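Hydrogen peroxide-inducible genes activator (Corynebacterium glutamicum, PDB 6G1D) probably senses hydrogen peroxide and, as a LysR-type transcription factor, regulates peroxide-inducible genes through a helix-turn-helix DNA-binding domain. Local coordinates at residues L34-Q38 / P39-Q43; Q188-E191 / L192-E196; H140-A143 / L144-D147. The protein carries 1 engineered substitution. One frame throughout, in Å; residues are numbered along the deposited sequence.

Interaction 1: residues L34-Q38 / P39-Q43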
# COMPACT_ATOMS: atom_id res chain seq x y z
N LEU B 34 -30.36 17.31 17.72
CA LEU B 34 -29.94 17.83 19.04
C LEU B 34 -31.03 17.81 20.08
O LEU B 34 -30.81 18.26 21.21
CB LEU B 34 -29.42 19.29 18.85
CG LEU B 34 -28.14 19.38 17.95
CD1 LEU B 34 -27.83 20.79 17.55
CD2 LEU B 34 -26.95 18.73 18.67
N SER B 35 -32.21 17.27 19.75
CA SER B 35 -33.36 17.23 20.66
C SER B 35 -33.76 18.61 21.19
O SER B 35 -34.04 18.76 22.37
CB SER B 35 -33.11 16.25 21.81
OG SER B 35 -32.73 14.98 21.31
N ILE B 36 -33.78 19.60 20.31
CA ILE B 36 -34.24 20.95 20.67
C ILE B 36 -35.19 21.44 19.60
O ILE B 36 -35.25 20.89 18.51
CB ILE B 36 -33.07 21.95 20.83
CG1 ILE B 36 -32.26 22.08 19.51
CG2 ILE B 36 -32.19 21.53 22.00
CD1 ILE B 36 -31.01 22.95 19.67
N SER B 37 -35.90 22.50 19.92
CA SER B 37 -36.80 23.15 18.96
C SER B 37 -36.01 23.96 17.94
O SER B 37 -34.86 24.33 18.18
CB SER B 37 -37.75 24.09 19.72
OG SER B 37 -37.01 25.20 20.24
N GLN B 38 -36.63 24.23 16.80
CA GLN B 38 -36.05 25.07 15.76
C GLN B 38 -35.78 26.52 16.23
O GLN B 38 -34.73 27.05 15.90
CB GLN B 38 -36.91 25.09 14.51
CG GLN B 38 -36.78 23.86 13.61
CD GLN B 38 -37.02 24.21 12.14
OE1 GLN B 38 -36.46 25.20 11.63
NE2 GLN B 38 -37.80 23.38 11.44
N PRO B 39 -36.71 27.14 17.00
CA PRO B 39 -36.35 28.42 17.62
C PRO B 39 -35.10 28.36 18.52
O PRO B 39 -34.26 29.26 18.43
CB PRO B 39 -37.61 28.79 18.44
CG PRO B 39 -38.74 28.08 17.76
CD PRO B 39 -38.16 26.87 17.08
N SER B 40 -34.96 27.32 19.35
CA SER B 40 -33.76 27.16 20.22
C SER B 40 -32.47 27.03 19.42
O SER B 40 -31.44 27.62 19.77
CB SER B 40 -33.89 25.95 21.15
OG SER B 40 -34.84 26.23 22.18
N LEU B 41 -32.54 26.24 18.35
CA LEU B 41 -31.42 26.06 17.43
C LEU B 41 -31.02 27.40 16.83
O LEU B 41 -29.84 27.73 16.83
CB LEU B 41 -31.79 25.09 16.32
CG LEU B 41 -30.62 24.70 15.39
CD1 LEU B 41 -29.76 23.58 15.95
CD2 LEU B 41 -31.21 24.38 14.01
N SER B 42 -31.98 28.14 16.28
CA SER B 42 -31.68 29.43 15.65
C SER B 42 -31.12 30.46 16.66
O SER B 42 -30.22 31.18 16.31
CB SER B 42 -32.91 29.98 14.92
OG SER B 42 -33.84 30.46 15.84
N GLN B 43 -31.64 30.47 17.88
CA GLN B 43 -31.12 31.33 18.97
C GLN B 43 -29.66 31.02 19.30
O GLN B 43 -28.88 31.93 19.47
CB GLN B 43 -31.94 31.18 20.27
CG GLN B 43 -31.45 32.16 21.37
CD GLN B 43 -31.11 31.56 22.77
OE1 GLN B 43 -32.03 31.22 23.53
NE2 GLN B 43 -29.79 31.51 23.13
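Leu34 meets Leu41 at the ends of their side chains, CD1 of one lying 3.8 Å from CD1 of the other, with the two side chains crossing at about a right angle. Ser35 then turns the backbone out of helix 27-33: its positive phi (56°) goes with a Schellman motif closing that helix. Ile36 comes back toward the next helix, its CD1 resting 3.9 Å from Leu41 CA and near Leu41 CD1, while its CB flanks CB of Ser40. Ser37 is the N-cap of helix 38-52. A chi1 of 69° swings its OG round to the helix start, where it accepts from Ser40 N at 3.1 Å; its carbonyl O takes Leu41 N in the first full helical turn. Gln38 follows with its O receiving Ser42 N at 3.0 Å, and its side chain swings off toward Phe27 and Ala31 of helix 27-33. The next carbonyl, Pro39 O, accepts from Ser42 OG (2.9 Å) and, on the same face of its plane, from Gln43 N. Leu41 also packs against Thr17 and Ile21 of helix 12-24. This is the turn of a LysR-type helix-turn-helix and the start of its second, recognition helix. Chemically, a serine hydroxyl serves an amide in the helix's opening turn, where no earlier helical carbonyl is available, while leucine and isoleucine close the turn against the helix with apolar contacts.

Interaction 2: residues Q188-E191 / L192-E196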
# COMPACT_ATOMS: atom_id res chain seq x y z
N GLN B 188 -3.83 -39.42 17.51
CA GLN B 188 -3.52 -38.68 18.72
C GLN B 188 -2.10 -38.93 19.22
O GLN B 188 -1.74 -38.47 20.33
CB GLN B 188 -4.55 -39.05 19.81
CG GLN B 188 -6.00 -38.78 19.41
CD GLN B 188 -6.28 -37.36 19.01
OE1 GLN B 188 -5.81 -36.43 19.65
NE2 GLN B 188 -7.05 -37.17 17.94
N ASP B 189 -1.27 -39.56 18.41
CA ASP B 189 0.05 -40.02 18.86
C ASP B 189 1.19 -39.62 17.90
O ASP B 189 2.20 -40.29 17.83
CB ASP B 189 0.03 -41.56 19.04
CG ASP B 189 -0.23 -42.32 17.71
OD1 ASP B 189 -0.11 -43.56 17.73
OD2 ASP B 189 -0.52 -41.69 16.65
N LEU B 190 1.03 -38.53 17.16
CA LEU B 190 2.05 -38.15 16.16
C LEU B 190 3.33 -37.73 16.87
O LEU B 190 3.29 -37.17 17.98
CB LEU B 190 1.57 -37.00 15.28
CG LEU B 190 0.28 -37.20 14.46
CD1 LEU B 190 -0.09 -35.94 13.69
CD2 LEU B 190 0.34 -38.41 13.58
N GLU B 191 4.47 -38.03 16.24
CA GLU B 191 5.75 -37.47 16.63
C GLU B 191 6.01 -36.24 15.80
O GLU B 191 5.40 -36.07 14.77
CB GLU B 191 6.85 -38.52 16.40
CG GLU B 191 6.82 -39.66 17.40
CD GLU B 191 7.25 -39.21 18.79
OE1 GLU B 191 7.10 -40.02 19.73
OE2 GLU B 191 7.76 -38.07 18.99
N LEU B 192 6.97 -35.42 16.19
CA LEU B 192 7.25 -34.18 15.49
C LEU B 192 7.63 -34.45 14.06
O LEU B 192 7.27 -33.72 13.16
CB LEU B 192 8.38 -33.46 16.17
CG LEU B 192 8.21 -31.98 16.41
CD1 LEU B 192 6.93 -31.75 17.17
CD2 LEU B 192 9.38 -31.53 17.23
N SER B 193 8.42 -35.50 13.87
CA SER B 193 8.82 -35.94 12.54
C SER B 193 7.66 -36.20 11.55
O SER B 193 7.86 -36.19 10.35
CB SER B 193 9.70 -37.19 12.66
OG SER B 193 8.99 -38.25 13.25
N ALA B 194 6.45 -36.44 12.04
CA ALA B 194 5.27 -36.49 11.17
C ALA B 194 5.06 -35.22 10.32
O ALA B 194 4.43 -35.25 9.27
CB ALA B 194 4.04 -36.75 12.00
N LEU B 195 5.60 -34.10 10.76
CA LEU B 195 5.53 -32.85 9.97
C LEU B 195 6.18 -32.98 8.58
O LEU B 195 5.73 -32.33 7.64
CB LEU B 195 6.14 -31.70 10.76
CG LEU B 195 5.31 -31.27 11.99
CD1 LEU B 195 6.09 -30.34 12.92
CD2 LEU B 195 4.00 -30.60 11.57
N GLU B 196 7.14 -33.88 8.45
CA GLU B 196 7.81 -34.13 7.20
C GLU B 196 6.83 -34.64 6.16
O GLU B 196 6.97 -34.39 4.98
CB GLU B 196 8.91 -35.15 7.40
CG GLU B 196 10.15 -34.90 6.57
CD GLU B 196 9.88 -34.95 5.08
OE1 GLU B 196 10.47 -34.15 4.34
OE2 GLU B 196 9.08 -35.79 4.67
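Leu190 and Ala194 form the close-packed side of this turn, CB against CB at 4.1 Å, with the alanine methyl directed back at the incoming chain. The same methyl lies 3.2 Å from Glu191 O, and that oxygen accepts the hydrogen bond spanning the two segments, from Ala194 N at 2.9 Å. The bond is bent at the hydrogen (148°), and the donor stands well above the carbonyl plane, 51° out of it, instead of on a lone pair. An i to i+3 bond of this kind is what a 3-10 turn makes, and it is repeated by Leu195 N to Leu192 O and by Glu196 N to Ser193 O. The whole piece belongs to the LysR substrate-binding domain, a periplasmic-binding-protein-like fold, in the connection that leads from strand 164-179 to helix 208-219. Leu190 pairs through its backbone with Asn271 and Asn273 and packs on Ala270 and Phe272 of strand 267-287, while Leu192 and Leu195 lean on Leu216 of helix 208-219. The amide of Leu192 is buried here and finds no partner in the model. The outer side is much looser. Glu191 is exposed: its CG points away from its own carbonyl (chi1 -72°) and the chain bends at chi2, which folds the carboxylate back so that OE2 comes within 3.9 Å of Leu192 N. OE1 makes a weak hydrogen bond to Asn273 ND2. Ser193 OG comes no nearer than 3.8 Å to Glu191 CB, a light touch at the surface.

Interaction 3: residues H140-A143 / L144-D147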
# COMPACT_ATOMS: atom_id res chain seq x y z
N HIS B 140 3.01 -4.34 13.75
CA HIS B 140 2.15 -3.14 13.78
C HIS B 140 1.63 -2.86 15.19
O HIS B 140 1.61 -1.71 15.60
CB HIS B 140 0.96 -3.25 12.83
CG HIS B 140 1.37 -3.42 11.41
ND1 HIS B 140 1.67 -2.36 10.57
CD2 HIS B 140 1.49 -4.54 10.67
CE1 HIS B 140 1.99 -2.84 9.38
NE2 HIS B 140 1.88 -4.16 9.41
N LEU B 141 1.23 -3.91 15.93
CA LEU B 141 0.78 -3.71 17.30
C LEU B 141 1.89 -3.12 18.16
O LEU B 141 1.62 -2.22 18.94
CB LEU B 141 0.25 -5.01 17.95
CG LEU B 141 -0.96 -5.64 17.29
CD1 LEU B 141 -1.28 -6.93 18.05
CD2 LEU B 141 -2.15 -4.71 17.22
N LEU B 142 3.13 -3.57 18.02
CA LEU B 142 4.23 -2.99 18.81
C LEU B 142 4.47 -1.53 18.46
O LEU B 142 4.74 -0.74 19.36
CB LEU B 142 5.52 -3.81 18.66
CG LEU B 142 5.45 -5.18 19.37
CD1 LEU B 142 6.61 -6.03 18.89
CD2 LEU B 142 5.41 -5.03 20.92
N ALA B 143 4.33 -1.17 17.19
CA ALA B 143 4.48 0.24 16.78
C ALA B 143 3.35 1.12 17.37
O ALA B 143 3.60 2.23 17.87
CB ALA B 143 4.55 0.37 15.26
N LEU B 144 2.12 0.61 17.33
CA LEU B 144 0.97 1.31 17.90
C LEU B 144 1.13 1.47 19.43
O LEU B 144 0.78 2.50 19.99
CB LEU B 144 -0.36 0.59 17.57
CG LEU B 144 -0.73 0.58 16.05
CD1 LEU B 144 -1.78 -0.50 15.74
CD2 LEU B 144 -1.20 1.95 15.50
N LEU B 145 1.67 0.45 20.09
CA LEU B 145 1.94 0.51 21.53
C LEU B 145 2.95 1.59 21.84
O LEU B 145 2.76 2.37 22.76
CB LEU B 145 2.47 -0.84 22.04
CG LEU B 145 2.21 -1.43 23.45
CD1 LEU B 145 0.79 -1.28 23.95
CD2 LEU B 145 2.60 -2.90 23.45
N ARG B 146 4.05 1.62 21.08
CA ARG B 146 5.09 2.63 21.29
C ARG B 146 4.54 4.04 21.09
O ARG B 146 4.90 4.92 21.86
CB ARG B 146 6.34 2.34 20.46
CG ARG B 146 6.36 2.64 18.99
CD ARG B 146 7.77 2.97 18.49
NE ARG B 146 7.75 3.00 17.02
CZ ARG B 146 8.11 2.01 16.19
NH1 ARG B 146 8.57 0.84 16.64
NH2 ARG B 146 7.98 2.19 14.87
N ASP B 147 3.65 4.24 20.10
CA ASP B 147 3.09 5.58 19.80
C ASP B 147 1.91 5.96 20.69
O ASP B 147 1.41 7.08 20.61
CB ASP B 147 2.57 5.66 18.35
CG ASP B 147 3.65 5.42 17.30
OD1 ASP B 147 4.85 5.68 17.58
OD2 ASP B 147 3.28 4.93 16.21
O HOH W 1 7.96 -0.49 18.98
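Two successive turns of helix 138-147, in the LysR substrate-binding domain, meet here, and Arg146 folds back along them to lie by Ala143. A chi1 of 77° turns the arginine back along the helix, bringing CG to 3.0 Å from Ala143 O, and the chain then runs extended to NE. The twist about the NE-CZ end (chi4 -98°) turns one face of the guanidinium onto the alanine methyl, Ala143 CB standing 3.9 Å from the plane and displaced toward the rim. A water bridges the same turn, accepting from Arg146 NH1 at 2.8 Å and giving a weak bond to Leu142 O. Ala143 CB thus covers part of one face, and the water meets NH1. The salt bridge to the neighbouring Asp147 is long, 4.0 Å from Arg146 NE to Asp147 OD1. Four i to i+4 backbone bonds tie the turns together: His140 O, Leu141 O, Leu142 O and Ala143 O take the amides of Leu144, Leu145, Arg146 and Asp147 in turn. Leu144 CG comes within 3.3 Å of His140 O. Elsewhere the leucines touch more lightly, Leu142 CD2 standing 4.3 Å from Leu145 CD2. Leu141 and Leu145 are the buried leucines; Leu141 packs on Ile107, and Leu145 O accepts from Arg287 NH1. Leu144 meets Arg233 of the second subunit, and Arg146 meets Arg218 of the third. The helix connects strands 129-135 and 152-156 of the mixed sheet, a strand-helix-strand link as in periplasmic-binding-protein-like domains.

Overall arrangement
The three contacts are spread along an elongated chain and none touches another. Interaction 1 is in the DNA-binding domain, where a bound PEG lies about 13 Å from the side chain of Ser40; interactions 2 and 3 both belong to the LysR substrate-binding domain. Interactions 1 and 2 lie on opposite sides of the chain's centre, with centres 72 Å apart and nearest atoms about 58 Å apart. Interaction 3 is the most central, its centre about 13 Å from the centre of the chain, 44 Å from that of interaction 1 and 37 Å from that of interaction 2. It alone of the three is touched by other subunits of the four-chain assembly. In sequence, interaction 3 falls between the other two.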